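Local coordinates for D-glycerate 2-kinase (PDB 2B8N), which catalyses the Mg(2+)-assisted, ATP-dependent phosphorylation of D-glycerate to 2-phosphoglycerate, a step in the degradation of serine via 3-hydroxypyruvate, at residues R115-V120 / G183-R188; N108-T113 / F141-E146; N332-R337 / D399-L404; Q339-S344 / V355-A360. One frame throughout, in Å; residues are numbered along the deposited sequence.

Contact 1 (R115-V120 / G183-R188); sequences RVLELV and GRFAER
The Phe-185 ring receives methyl groups from Val-116, Leu-117 and Val-120, which line one side of helix 107-120. Leu-117 CD2 lies at the ring edge, near its plane, 4.1 Å from Phe-185 CD1. Val-116 CG1 and Val-120 CG2 both come in obliquely at the same corner, each 3.9 Å from Phe-185 CE1. Beyond the two segments, Phe-141 meets this ring edge-to-face and the Phe-131 ring meets it with the planes inclined. The second flat group, the Arg-188 guanidinium, carries Leu-117 CD1 over one face, 3.4 Å above the plane and displaced toward the rim.

Leu-117 is thus shared out: with CG anti to the carbonyl carbon, its fork sends one methyl to the aromatic ring and the other to the cation. Helices 107-120 and 184-189 precede strands 128-133 and 193-199, neighbours in the parallel six-stranded sheet of this alpha/beta domain, and their short segments run 10.5 Å apart at 36°. Phe-185, with CG anti to its backbone N, brings its ring toward helix 107-120, where it also meets Phe-131 of strand 128-133.

Hydrogen bonds between the segments are absent, so between the segments themselves the contact is van der Waals packing, apolar at Phe-185 and methyl against guanidinium at Arg-188. Arg-188 bends at chi2 and chi3 (-87° and -145°), which brings its flat end across Leu-117, with NH1 3.8 Å from Leu-117 CB. NH1 also forms a salt bridge with Asp-121, just past the end of the facing helix, while NH2 makes a weak bond to Gln-179.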
loop_
_atom_site.group_PDB
_atom_site.type_symbol
_atom_site.label_atom_id
_atom_site.label_comp_id
_atom_site.label_asym_id
_atom_site.label_seq_id
_atom_site.Cartn_x
_atom_site.Cartn_y
_atom_site.Cartn_z
ATOM N N ARG A 115 -22.140 12.456 -0.467
ATOM C CA ARG A 115 -22.651 12.354 0.916
ATOM C C ARG A 115 -21.595 12.770 1.942
ATOM O O ARG A 115 -21.914 13.448 2.915
ATOM C CB ARG A 115 -23.148 10.927 1.223
ATOM C CG ARG A 115 -23.544 10.653 2.665
ATOM C CD ARG A 115 -24.516 11.684 3.181
ATOM N NE ARG A 115 -25.207 11.255 4.400
ATOM C CZ ARG A 115 -26.064 12.019 5.070
ATOM N NH1 ARG A 115 -26.348 13.232 4.631
ATOM N NH2 ARG A 115 -26.665 11.561 6.161
ATOM N N VAL A 116 -20.342 12.365 1.728
ATOM C CA VAL A 116 -19.250 12.788 2.607
ATOM C C VAL A 116 -19.141 14.327 2.681
ATOM O O VAL A 116 -18.843 14.884 3.750
ATOM C CB VAL A 116 -17.869 12.216 2.165
ATOM C CG1 VAL A 116 -16.759 12.803 3.018
ATOM C CG2 VAL A 116 -17.846 10.696 2.243
ATOM N N LEU A 117 -19.369 15.005 1.552
ATOM C CA LEU A 117 -19.250 16.475 1.498
ATOM C C LEU A 117 -20.440 17.137 2.191
ATOM O O LEU A 117 -20.322 18.269 2.674
ATOM C CB LEU A 117 -19.084 16.991 0.047
ATOM C CG LEU A 117 -17.768 16.628 -0.690
ATOM C CD1 LEU A 117 -17.767 17.102 -2.126
ATOM C CD2 LEU A 117 -16.521 17.163 -0.018
ATOM N N GLU A 118 -21.579 16.436 2.250
ATOM C CA GLU A 118 -22.727 16.915 3.036
ATOM C C GLU A 118 -22.392 16.837 4.508
ATOM O O GLU A 118 -22.702 17.745 5.265
ATOM C CB GLU A 118 -23.994 16.115 2.740
ATOM C CG GLU A 118 -24.414 16.246 1.293
ATOM C CD GLU A 118 -25.867 16.611 1.162
ATOM O OE1 GLU A 118 -26.269 17.633 1.773
ATOM O OE2 GLU A 118 -26.595 15.871 0.456
ATOM N N LEU A 119 -21.722 15.767 4.906
ATOM C CA LEU A 119 -21.320 15.626 6.290
ATOM C C LEU A 119 -20.263 16.653 6.731
ATOM O O LEU A 119 -20.222 16.981 7.913
ATOM C CB LEU A 119 -20.822 14.217 6.603
ATOM C CG LEU A 119 -21.815 13.086 6.340
ATOM C CD1 LEU A 119 -21.363 11.772 7.025
ATOM C CD2 LEU A 119 -23.233 13.445 6.770
ATOM N N VAL A 120 -19.439 17.189 5.827
ATOM C CA VAL A 120 -18.342 18.070 6.264
ATOM C C VAL A 120 -18.551 19.563 5.976
ATOM O O VAL A 120 -17.812 20.399 6.497
ATOM C CB VAL A 120 -16.956 17.608 5.742
ATOM C CG1 VAL A 120 -16.607 16.240 6.270
ATOM C CG2 VAL A 120 -16.898 17.591 4.247
ATOM N N GLY A 183 -6.264 18.756 -2.472
ATOM C CA GLY A 183 -6.477 19.565 -1.262
ATOM C C GLY A 183 -7.893 20.104 -1.092
ATOM O O GLY A 183 -8.199 20.778 -0.114
ATOM N N ARG A 184 -8.775 19.810 -2.033
ATOM C CA ARG A 184 -10.126 20.402 -2.002
ATOM C C ARG A 184 -11.019 19.906 -0.854
ATOM O O ARG A 184 -11.830 20.665 -0.291
ATOM C CB ARG A 184 -10.802 20.227 -3.361
ATOM C CG ARG A 184 -10.147 21.149 -4.380
ATOM C CD ARG A 184 -10.767 21.117 -5.743
ATOM N NE ARG A 184 -10.569 22.383 -6.461
ATOM C CZ ARG A 184 -10.390 22.482 -7.774
ATOM N NH1 ARG A 184 -10.354 21.397 -8.546
ATOM N NH2 ARG A 184 -10.238 23.677 -8.334
ATOM N N PHE A 185 -10.830 18.645 -0.491
ATOM C CA PHE A 185 -11.502 18.073 0.654
ATOM C C PHE A 185 -11.192 18.842 1.929
ATOM O O PHE A 185 -12.099 19.186 2.653
ATOM C CB PHE A 185 -11.146 16.591 0.804
ATOM C CG PHE A 185 -11.832 15.932 1.940
ATOM C CD1 PHE A 185 -13.222 15.974 2.051
ATOM C CD2 PHE A 185 -11.111 15.271 2.909
ATOM C CE1 PHE A 185 -13.872 15.355 3.115
ATOM C CE2 PHE A 185 -11.754 14.645 3.959
ATOM C CZ PHE A 185 -13.139 14.694 4.055
ATOM N N ALA A 186 -9.922 19.122 2.194
ATOM C CA ALA A 186 -9.510 19.922 3.377
ATOM C C ALA A 186 -10.058 21.324 3.278
ATOM O O ALA A 186 -10.388 21.960 4.299
ATOM C CB ALA A 186 -7.978 19.984 3.505
ATOM N N GLU A 187 -10.133 21.802 2.041
ATOM C CA GLU A 187 -10.667 23.109 1.757
ATOM C C GLU A 187 -12.165 23.157 2.063
ATOM O O GLU A 187 -12.667 24.195 2.483
ATOM C CB GLU A 187 -10.376 23.473 0.304
ATOM C CG GLU A 187 -11.061 24.723 -0.179
ATOM C CD GLU A 187 -10.516 25.214 -1.499
ATOM O OE1 GLU A 187 -10.532 24.457 -2.480
ATOM O OE2 GLU A 187 -10.071 26.373 -1.549
ATOM N N ARG A 188 -12.892 22.056 1.864
ATOM C CA ARG A 188 -14.343 22.034 2.199
ATOM C C ARG A 188 -14.599 21.838 3.689
ATOM O O ARG A 188 -15.568 22.327 4.243
ATOM C CB ARG A 188 -15.039 20.919 1.463
ATOM C CG ARG A 188 -15.183 21.131 -0.011
ATOM C CD ARG A 188 -16.433 21.918 -0.340
ATOM N NE ARG A 188 -16.981 21.426 -1.597
ATOM C CZ ARG A 188 -18.162 20.834 -1.767
ATOM N NH1 ARG A 188 -19.005 20.652 -0.767
ATOM N NH2 ARG A 188 -18.511 20.423 -2.979
#

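Contact 2 (N108-T113 / F141-E146)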
loop_
_atom_site.group_PDB
_atom_site.type_symbol
_atom_site.label_atom_id
_atom_site.label_comp_id
_atom_site.label_asym_id
_atom_site.label_seq_id
_atom_site.Cartn_x
_atom_site.Cartn_y
_atom_site.Cartn_z
ATOM N N ASN A 108 -21.649 4.724 -7.607
ATOM C CA ASN A 108 -21.603 4.632 -6.145
ATOM C C ASN A 108 -20.495 5.518 -5.526
ATOM O O ASN A 108 -20.665 6.091 -4.434
ATOM C CB ASN A 108 -21.457 3.177 -5.711
ATOM C CG ASN A 108 -22.711 2.390 -5.946
ATOM O OD1 ASN A 108 -23.798 2.956 -6.021
ATOM N ND2 ASN A 108 -22.578 1.079 -6.079
ATOM N N THR A 109 -19.369 5.639 -6.226
ATOM C CA THR A 109 -18.315 6.578 -5.803
ATOM C C THR A 109 -18.853 8.018 -5.724
ATOM O O THR A 109 -18.720 8.677 -4.708
ATOM C CB THR A 109 -17.083 6.526 -6.727
ATOM O OG1 THR A 109 -16.638 5.167 -6.855
ATOM C CG2 THR A 109 -15.951 7.378 -6.161
ATOM N N ILE A 110 -19.477 8.473 -6.802
ATOM C CA ILE A 110 -20.130 9.791 -6.871
ATOM C C ILE A 110 -21.164 10.005 -5.758
ATOM O O ILE A 110 -21.160 11.040 -5.073
ATOM C CB ILE A 110 -20.827 9.982 -8.240
ATOM C CG1 ILE A 110 -19.777 10.127 -9.330
ATOM C CG2 ILE A 110 -21.722 11.213 -8.236
ATOM C CD1 ILE A 110 -20.331 9.953 -10.706
ATOM N N LYS A 111 -22.067 9.043 -5.619
ATOM C CA LYS A 111 -23.084 9.119 -4.595
ATOM C C LYS A 111 -22.450 9.267 -3.185
ATOM O O LYS A 111 -22.792 10.192 -2.405
ATOM C CB LYS A 111 -23.987 7.883 -4.664
ATOM C CG LYS A 111 -25.140 7.996 -5.696
ATOM C CD LYS A 111 -25.511 6.641 -6.308
ATOM C CE LYS A 111 -26.879 6.631 -6.951
ATOM N NZ LYS A 111 -27.831 5.806 -6.164
ATOM N N THR A 112 -21.523 8.368 -2.859
ATOM C CA THR A 112 -20.995 8.320 -1.503
ATOM C C THR A 112 -20.104 9.516 -1.185
ATOM O O THR A 112 -20.127 10.024 -0.066
ATOM C CB THR A 112 -20.268 7.015 -1.199
ATOM O OG1 THR A 112 -19.192 6.827 -2.131
ATOM C CG2 THR A 112 -21.267 5.852 -1.257
ATOM N N THR A 113 -19.316 9.950 -2.163
ATOM C CA THR A 113 -18.472 11.132 -2.021
ATOM C C THR A 113 -19.327 12.385 -1.825
ATOM O O THR A 113 -19.041 13.212 -0.971
ATOM C CB THR A 113 -17.562 11.320 -3.266
ATOM O OG1 THR A 113 -16.663 10.209 -3.378
ATOM C CG2 THR A 113 -16.738 12.609 -3.159
ATOM N N PHE A 141 -12.920 7.703 -3.637
ATOM C CA PHE A 141 -13.226 9.059 -3.206
ATOM C C PHE A 141 -13.123 9.967 -4.413
ATOM O O PHE A 141 -12.016 10.260 -4.854
ATOM C CB PHE A 141 -12.197 9.488 -2.146
ATOM C CG PHE A 141 -12.658 10.598 -1.236
ATOM C CD1 PHE A 141 -13.968 10.651 -0.756
ATOM C CD2 PHE A 141 -11.760 11.552 -0.806
ATOM C CE1 PHE A 141 -14.371 11.669 0.072
ATOM C CE2 PHE A 141 -12.150 12.564 0.050
ATOM C CZ PHE A 141 -13.453 12.629 0.483
ATOM N N GLU A 142 -14.264 10.372 -4.976
ATOM C CA GLU A 142 -14.275 11.185 -6.206
ATOM C C GLU A 142 -15.670 11.736 -6.536
ATOM O O GLU A 142 -16.685 11.066 -6.352
ATOM C CB GLU A 142 -13.731 10.371 -7.399
ATOM C CG GLU A 142 -13.561 11.155 -8.708
ATOM C CD GLU A 142 -12.576 12.312 -8.593
ATOM O OE1 GLU A 142 -12.962 13.403 -8.112
ATOM O OE2 GLU A 142 -11.410 12.136 -8.983
ATOM N N LEU A 143 -15.690 12.970 -7.028
ATOM C CA LEU A 143 -16.910 13.650 -7.491
ATOM C C LEU A 143 -16.441 14.766 -8.433
ATOM O O LEU A 143 -15.873 15.746 -7.958
ATOM C CB LEU A 143 -17.668 14.232 -6.296
ATOM C CG LEU A 143 -18.888 15.139 -6.548
ATOM C CD1 LEU A 143 -20.127 14.331 -6.868
ATOM C CD2 LEU A 143 -19.168 16.046 -5.367
ATOM N N PRO A 144 -16.582 14.587 -9.764
ATOM C CA PRO A 144 -16.107 15.628 -10.724
ATOM C C PRO A 144 -16.644 17.040 -10.459
ATOM O O PRO A 144 -17.705 17.198 -9.822
ATOM C CB PRO A 144 -16.631 15.135 -12.087
ATOM C CG PRO A 144 -16.924 13.678 -11.909
ATOM C CD PRO A 144 -17.110 13.388 -10.442
ATOM N N LEU A 145 -15.927 18.051 -10.954
ATOM C CA LEU A 145 -16.434 19.430 -10.924
ATOM C C LEU A 145 -17.662 19.542 -11.831
ATOM O O LEU A 145 -17.733 18.862 -12.857
ATOM C CB LEU A 145 -15.371 20.428 -11.381
ATOM C CG LEU A 145 -14.017 20.500 -10.645
ATOM C CD1 LEU A 145 -12.947 21.114 -11.555
ATOM C CD2 LEU A 145 -14.109 21.302 -9.372
ATOM N N GLU A 146 -18.615 20.395 -11.444
ATOM C CA GLU A 146 -19.837 20.636 -12.221
ATOM C C GLU A 146 -19.545 20.803 -13.699
ATOM O O GLU A 146 -18.766 21.663 -14.082
ATOM C CB GLU A 146 -20.571 21.895 -11.737
ATOM C CG GLU A 146 -21.774 21.667 -10.826
ATOM C CD GLU A 146 -22.780 22.824 -10.927
ATOM O OE1 GLU A 146 -22.343 23.987 -11.024
ATOM O OE2 GLU A 146 -24.010 22.588 -10.936
#
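Thr-113 turns its two branches to different tasks. With OG1 anti to the carbonyl carbon (chi1 -63°), the hydroxyl faces the backbone of the loop, and CG2, anti to the backbone N, lies 3.7 Å from Leu-143 CB. OG1 is gripped twice: it accepts from Glu-142 N at 2.9 Å, a fairly straight bond of 159°, and donates to Thr-109 O one turn back, also at 2.9 Å. That second bond comes from above the carbonyl plane, not along a lone pair; Thr-109 O also accepts from Thr-113 N. A valine here would remove the hydroxyl and would probably leave the buried Glu-142 N without its acceptor, loosening the loop from the helix.

Thr-109 presents its methyl, CG2, to the peptide of the loop, 3.6 Å from Glu-142 N. Farther out, Ile-110 and Leu-143 cross at about a right angle, Ile-110 CG2 meeting Leu-143 CD1 at 3.8 Å. Glu-142 swings its carboxylate away from the helix: OE1 takes Leu-143 N on its anti lone pair and Ser-178 OG as well, while OE2 forms salt bridges with Arg-174 and Lys-181.

Strand 96-100, helix 107-120 and strand 128-133 form a beta-alpha-beta crossover that passes strands 76-84 and 52-57; after the short helix 137-140, the loop 141-146 returns to pack on the crossover helix, in a domain whose parallel sheet has the Rossmann-like strand order 3-2-1-4-5-6.

Contact 3 (N332-R337 / D399-L404)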
loop_
_atom_site.group_PDB
_atom_site.type_symbol
_atom_site.label_atom_id
_atom_site.label_comp_id
_atom_site.label_asym_id
_atom_site.label_seq_id
_atom_site.Cartn_x
_atom_site.Cartn_y
_atom_site.Cartn_z
ATOM N N ASN A 332 4.213 -16.752 -19.397
ATOM C CA ASN A 332 2.771 -16.862 -19.117
ATOM C C ASN A 332 2.427 -17.688 -17.874
ATOM O O ASN A 332 1.271 -18.098 -17.695
ATOM C CB ASN A 332 1.997 -17.363 -20.355
ATOM C CG ASN A 332 2.768 -18.383 -21.155
ATOM O OD1 ASN A 332 3.678 -19.043 -20.641
ATOM N ND2 ASN A 332 2.425 -18.506 -22.430
ATOM N N GLY A 333 3.409 -17.886 -16.996
ATOM C CA GLY A 333 3.182 -18.610 -15.755
ATOM C C GLY A 333 2.354 -17.828 -14.752
ATOM O O GLY A 333 1.881 -16.727 -15.039
ATOM N N ILE A 334 2.176 -18.403 -13.569
ATOM C CA ILE A 334 1.574 -17.687 -12.479
ATOM C C ILE A 334 2.593 -17.505 -11.337
ATOM O O ILE A 334 3.386 -18.401 -11.025
ATOM C CB ILE A 334 0.285 -18.357 -12.008
ATOM C CG1 ILE A 334 0.565 -19.717 -11.381
ATOM C CG2 ILE A 334 -0.731 -18.535 -13.188
ATOM C CD1 ILE A 334 -0.372 -20.012 -10.261
ATOM N N GLY A 335 2.584 -16.312 -10.750
ATOM C CA GLY A 335 3.583 -15.910 -9.775
ATOM C C GLY A 335 3.304 -14.517 -9.249
ATOM O O GLY A 335 2.163 -14.041 -9.266
ATOM N N GLY A 336 4.337 -13.864 -8.750
ATOM C CA GLY A 336 4.179 -12.520 -8.222
ATOM C C GLY A 336 5.556 -12.025 -7.893
ATOM O O GLY A 336 6.487 -12.818 -7.901
ATOM N N ARG A 337 5.709 -10.736 -7.616
ATOM C CA ARG A 337 7.043 -10.221 -7.326
ATOM C C ARG A 337 7.734 -10.938 -6.148
ATOM O O ARG A 337 8.910 -11.326 -6.257
ATOM C CB ARG A 337 7.037 -8.714 -7.112
ATOM C CG ARG A 337 6.202 -8.198 -5.951
ATOM C CD ARG A 337 5.908 -6.725 -6.187
ATOM N NE ARG A 337 5.452 -6.024 -4.986
ATOM C CZ ARG A 337 4.225 -5.535 -4.797
ATOM N NH1 ARG A 337 3.280 -5.623 -5.723
ATOM N NH2 ARG A 337 3.945 -4.916 -3.663
ATOM N N ASP A 399 6.636 -18.235 -13.753
ATOM C CA ASP A 399 5.811 -19.271 -13.133
ATOM C C ASP A 399 6.387 -19.634 -11.757
ATOM O O ASP A 399 6.498 -20.803 -11.398
ATOM C CB ASP A 399 5.793 -20.498 -14.060
ATOM C CG ASP A 399 4.619 -21.434 -13.808
ATOM O OD1 ASP A 399 3.519 -20.980 -13.418
ATOM O OD2 ASP A 399 4.806 -22.646 -14.026
ATOM N N SER A 400 6.775 -18.615 -11.002
ATOM C CA SER A 400 7.313 -18.783 -9.641
ATOM C C SER A 400 6.351 -19.541 -8.694
ATOM O O SER A 400 6.764 -20.434 -7.982
ATOM C CB SER A 400 7.696 -17.392 -9.064
ATOM O OG SER A 400 6.820 -16.339 -9.527
ATOM N N TYR A 401 5.067 -19.209 -8.720
ATOM C CA TYR A 401 4.084 -19.878 -7.841
ATOM C C TYR A 401 4.240 -21.381 -7.855
ATOM O O TYR A 401 4.349 -22.005 -6.793
ATOM C CB TYR A 401 2.642 -19.530 -8.239
ATOM C CG TYR A 401 1.572 -20.122 -7.353
ATOM C CD1 TYR A 401 1.115 -21.419 -7.548
ATOM C CD2 TYR A 401 0.990 -19.381 -6.339
ATOM C CE1 TYR A 401 0.110 -21.969 -6.742
ATOM C CE2 TYR A 401 -0.010 -19.922 -5.528
ATOM C CZ TYR A 401 -0.444 -21.218 -5.735
ATOM O OH TYR A 401 -1.428 -21.760 -4.948
ATOM N N ASN A 402 4.228 -21.948 -9.064
ATOM C CA ASN A 402 4.263 -23.408 -9.275
ATOM C C ASN A 402 5.570 -24.045 -8.831
ATOM O O ASN A 402 5.562 -25.137 -8.295
ATOM C CB ASN A 402 4.004 -23.768 -10.751
ATOM C CG ASN A 402 2.530 -23.676 -11.138
ATOM O OD1 ASN A 402 1.654 -23.681 -10.292
ATOM N ND2 ASN A 402 2.264 -23.607 -12.425
ATOM N N ALA A 403 6.686 -23.359 -9.049
ATOM C CA ALA A 403 7.981 -23.854 -8.605
ATOM C C ALA A 403 8.027 -23.967 -7.092
ATOM O O ALA A 403 8.547 -24.955 -6.561
ATOM C CB ALA A 403 9.080 -22.942 -9.085
ATOM N N LEU A 404 7.471 -22.968 -6.407
ATOM C CA LEU A 404 7.434 -22.940 -4.944
ATOM C C LEU A 404 6.428 -23.947 -4.355
ATOM O O LEU A 404 6.727 -24.575 -3.343
ATOM C CB LEU A 404 7.157 -21.515 -4.441
ATOM C CG LEU A 404 8.134 -20.394 -4.860
ATOM C CD1 LEU A 404 7.539 -19.029 -4.565
ATOM C CD2 LEU A 404 9.506 -20.518 -4.170
#
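Ile-334 is bonded through both ends of its backbone to the start of helix 400-406. Its N-H points at Asp-399 OD1, 2.9 Å away and nearly straight at 163°, entering by the anti lone pair of that oxygen. Its carbonyl O accepts from Tyr-401 N at 3.0 Å, in the carbonyl plane and on a lone pair, though more bent at 135°. Ile-334 CG1 sits between the backbone N and the carbonyl carbon (chi1 67°), so that the side chain runs alongside Tyr-401, and Ile-334 CD1 approaches the Tyr-401 ring obliquely, closest to Tyr-401 CD1 and CG.

Two glycines let the loop and the helix start come this close. A beta carbon on Gly-333 would collide with Asp-399 CB, and one on Gly-335 with Ser-400 OG, which lies 3.3 Å from Gly-335 CA.

In the next shell, Asn-402 ND2 donates to Asp-399 OD2 at 3.2 Å, on its syn lone pair, and so steadies the carboxylate from within the first helical turn. Tyr-401 OH is tied to Asp-370, and Ser-400 leans on Gln-339 and Glu-340 of helix 337-348, which this glycine-rich loop introduces. An alanine in place of Asp-399 would lose both the bond to Ile-334 N and that to Asn-402, and would probably let the loop drift from the helix.

The loop carbonyl thus takes a first-turn N-H, and a carboxylate near a helix N-terminus, fed by two N-H donors, is likely to be stabilised in its charged form.

Contact 4 (Q339-S344 / V355-A360)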
loop_
_atom_site.group_PDB
_atom_site.type_symbol
_atom_site.label_atom_id
_atom_site.label_comp_id
_atom_site.label_asym_id
_atom_site.label_seq_id
_atom_site.Cartn_x
_atom_site.Cartn_y
_atom_site.Cartn_z
ATOM N N GLN A 339 7.250 -13.877 -4.949
ATOM C CA GLN A 339 7.521 -15.293 -5.233
ATOM C C GLN A 339 8.722 -15.445 -6.181
ATOM O O GLN A 339 9.496 -16.414 -6.064
ATOM C CB GLN A 339 6.276 -15.987 -5.781
ATOM C CG GLN A 339 5.192 -16.188 -4.745
ATOM C CD GLN A 339 3.834 -16.439 -5.350
ATOM O OE1 GLN A 339 3.675 -17.333 -6.163
ATOM N NE2 GLN A 339 2.848 -15.653 -4.959
ATOM N N GLU A 340 8.904 -14.476 -7.084
ATOM C CA GLU A 340 10.091 -14.461 -7.962
ATOM C C GLU A 340 11.356 -14.132 -7.196
ATOM O O GLU A 340 12.399 -14.724 -7.441
ATOM C CB GLU A 340 9.939 -13.497 -9.135
ATOM C CG GLU A 340 9.065 -14.068 -10.206
ATOM C CD GLU A 340 9.338 -13.509 -11.555
ATOM O OE1 GLU A 340 10.298 -12.705 -11.705
ATOM O OE2 GLU A 340 8.574 -13.902 -12.464
ATOM N N LEU A 341 11.250 -13.180 -6.276
ATOM C CA LEU A 341 12.379 -12.799 -5.440
ATOM C C LEU A 341 12.864 -14.029 -4.632
ATOM O O LEU A 341 14.062 -14.310 -4.599
ATOM C CB LEU A 341 11.983 -11.631 -4.536
ATOM C CG LEU A 341 13.067 -10.908 -3.745
ATOM C CD1 LEU A 341 12.638 -9.496 -3.377
ATOM C CD2 LEU A 341 13.474 -11.677 -2.475
ATOM N N ALA A 342 11.925 -14.780 -4.039
ATOM C CA ALA A 342 12.256 -16.000 -3.281
ATOM C C ALA A 342 12.823 -17.113 -4.165
ATOM O O ALA A 342 13.841 -17.693 -3.839
ATOM C CB ALA A 342 11.031 -16.505 -2.555
ATOM N N LEU A 343 12.166 -17.400 -5.297
ATOM C CA LEU A 343 12.679 -18.400 -6.263
ATOM C C LEU A 343 14.084 -18.115 -6.831
ATOM O O LEU A 343 14.867 -19.031 -7.069
ATOM C CB LEU A 343 11.723 -18.552 -7.450
ATOM C CG LEU A 343 12.186 -19.584 -8.494
ATOM C CD1 LEU A 343 12.430 -20.946 -7.869
ATOM C CD2 LEU A 343 11.167 -19.729 -9.576
ATOM N N SER A 344 14.360 -16.858 -7.126
ATOM C CA SER A 344 15.672 -16.455 -7.617
ATOM C C SER A 344 16.732 -16.660 -6.529
ATOM O O SER A 344 17.817 -17.187 -6.803
ATOM C CB SER A 344 15.653 -14.994 -8.060
ATOM O OG SER A 344 16.926 -14.542 -8.459
ATOM N N VAL A 355 20.633 -21.132 6.038
ATOM C CA VAL A 355 20.057 -19.919 5.472
ATOM C C VAL A 355 18.572 -20.058 5.199
ATOM O O VAL A 355 18.127 -21.041 4.614
ATOM C CB VAL A 355 20.782 -19.466 4.193
ATOM C CG1 VAL A 355 22.195 -19.023 4.540
ATOM C CG2 VAL A 355 20.806 -20.571 3.140
ATOM N N ILE A 356 17.804 -19.062 5.635
ATOM C CA ILE A 356 16.379 -18.988 5.318
ATOM C C ILE A 356 16.068 -17.611 4.775
ATOM O O ILE A 356 16.486 -16.611 5.355
ATOM C CB ILE A 356 15.499 -19.308 6.549
ATOM C CG1 ILE A 356 15.550 -20.818 6.847
ATOM C CG2 ILE A 356 14.044 -18.886 6.346
ATOM N N LEU A 357 15.357 -17.548 3.648
ATOM C CA LEU A 357 14.808 -16.272 3.179
ATOM C C LEU A 357 13.302 -16.371 3.031
ATOM O O LEU A 357 12.780 -17.335 2.454
ATOM C CB LEU A 357 15.423 -15.805 1.863
ATOM C CG LEU A 357 14.762 -14.529 1.329
ATOM C CD1 LEU A 357 15.728 -13.726 0.535
ATOM C CD2 LEU A 357 13.518 -14.811 0.488
ATOM N N CYS A 358 12.625 -15.333 3.515
ATOM C CA CYS A 358 11.191 -15.278 3.516
ATOM C C CYS A 358 10.742 -13.941 3.006
ATOM O O CYS A 358 11.094 -12.930 3.583
ATOM C CB CYS A 358 10.689 -15.420 4.930
ATOM S SG CYS A 358 8.885 -15.303 5.024
ATOM N N SER A 359 9.982 -13.930 1.923
ATOM C CA SER A 359 9.500 -12.703 1.313
ATOM C C SER A 359 7.996 -12.679 1.393
ATOM O O SER A 359 7.370 -13.738 1.278
ATOM C CB SER A 359 9.921 -12.684 -0.152
ATOM O OG SER A 359 9.222 -13.671 -0.897
ATOM N N ALA A 360 7.389 -11.507 1.573
ATOM C CA ALA A 360 5.933 -11.465 1.740
ATOM C C ALA A 360 5.280 -10.161 1.330
ATOM O O ALA A 360 5.696 -9.095 1.749
ATOM C CB ALA A 360 5.559 -11.781 3.182
#
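Apolar packing carries most of this helix-on-sheet contact. Leu-357 points from strand 355-361 toward helix 337-348, and its two methyls serve different residues: CD1 lies 4.3 Å from Leu-341 CD2, and CD2 lies 4.1 Å from Ala-342 CA, just beside that residue's methyl. The short Ala-342 side chain is consistent with the close approach, 7.9 Å between the axes of the short segments. Leu-341, with CG anti to its backbone N (chi1 -170°), directs CD2 over the strand, where it also comes within 4.4 Å of Ser-359 CB.

A second kind of meeting is polar against apolar. Ser-359 OG, set between its own backbone N and carbonyl carbon (chi1 69°), stands 3.7 Å from Ala-342 CB. This buried hydroxyl is satisfied by other partners: it hydrogen-bonds to Asn-338 O, at the start of the same helix, and weakly to Gly-374 N. Direct hydrogen bonds between the two segments are lacking.

The strand alternates, so Leu-357 and Ser-359 face this helix while Cys-358 and Ala-360 turn to helix 17-32 on the other side of the sheet. Helix 337-348 runs nearly antiparallel to the strand, at 167°, as the connection of a beta-alpha-beta crossover from strand 317-323 to strand 355-361, with strand 422-428 inserted between them; helix 292-309 packs alongside, touching Leu-341 through Ala-295 and Leu-357 through Ile-299.

The four contacts fall into two pairs. Contacts 1 and 2, centres about 11 Å apart, draw on successive turns of helix 107-120 and meet through Leu-117 against Leu-143 and Phe-185 against Phe-141. Contacts 3 and 4 lie about 12 Å apart in the MOFRL region and join at helix 337-348, where Gln-339 and Glu-340 touch helix 400-406. Centres in different pairs are 38 to 44 Å apart. Contacts 1, 2 and 4 are buried; only contact 3 lies at the surface. Contacts 1 and 4 pack side chains without hydrogen bonds between segments, the polar ends of Arg-188 and Ser-359 finding partners outside, whereas the loops of contacts 2 and 3 are anchored by hydrogen bonds to backbone N-H.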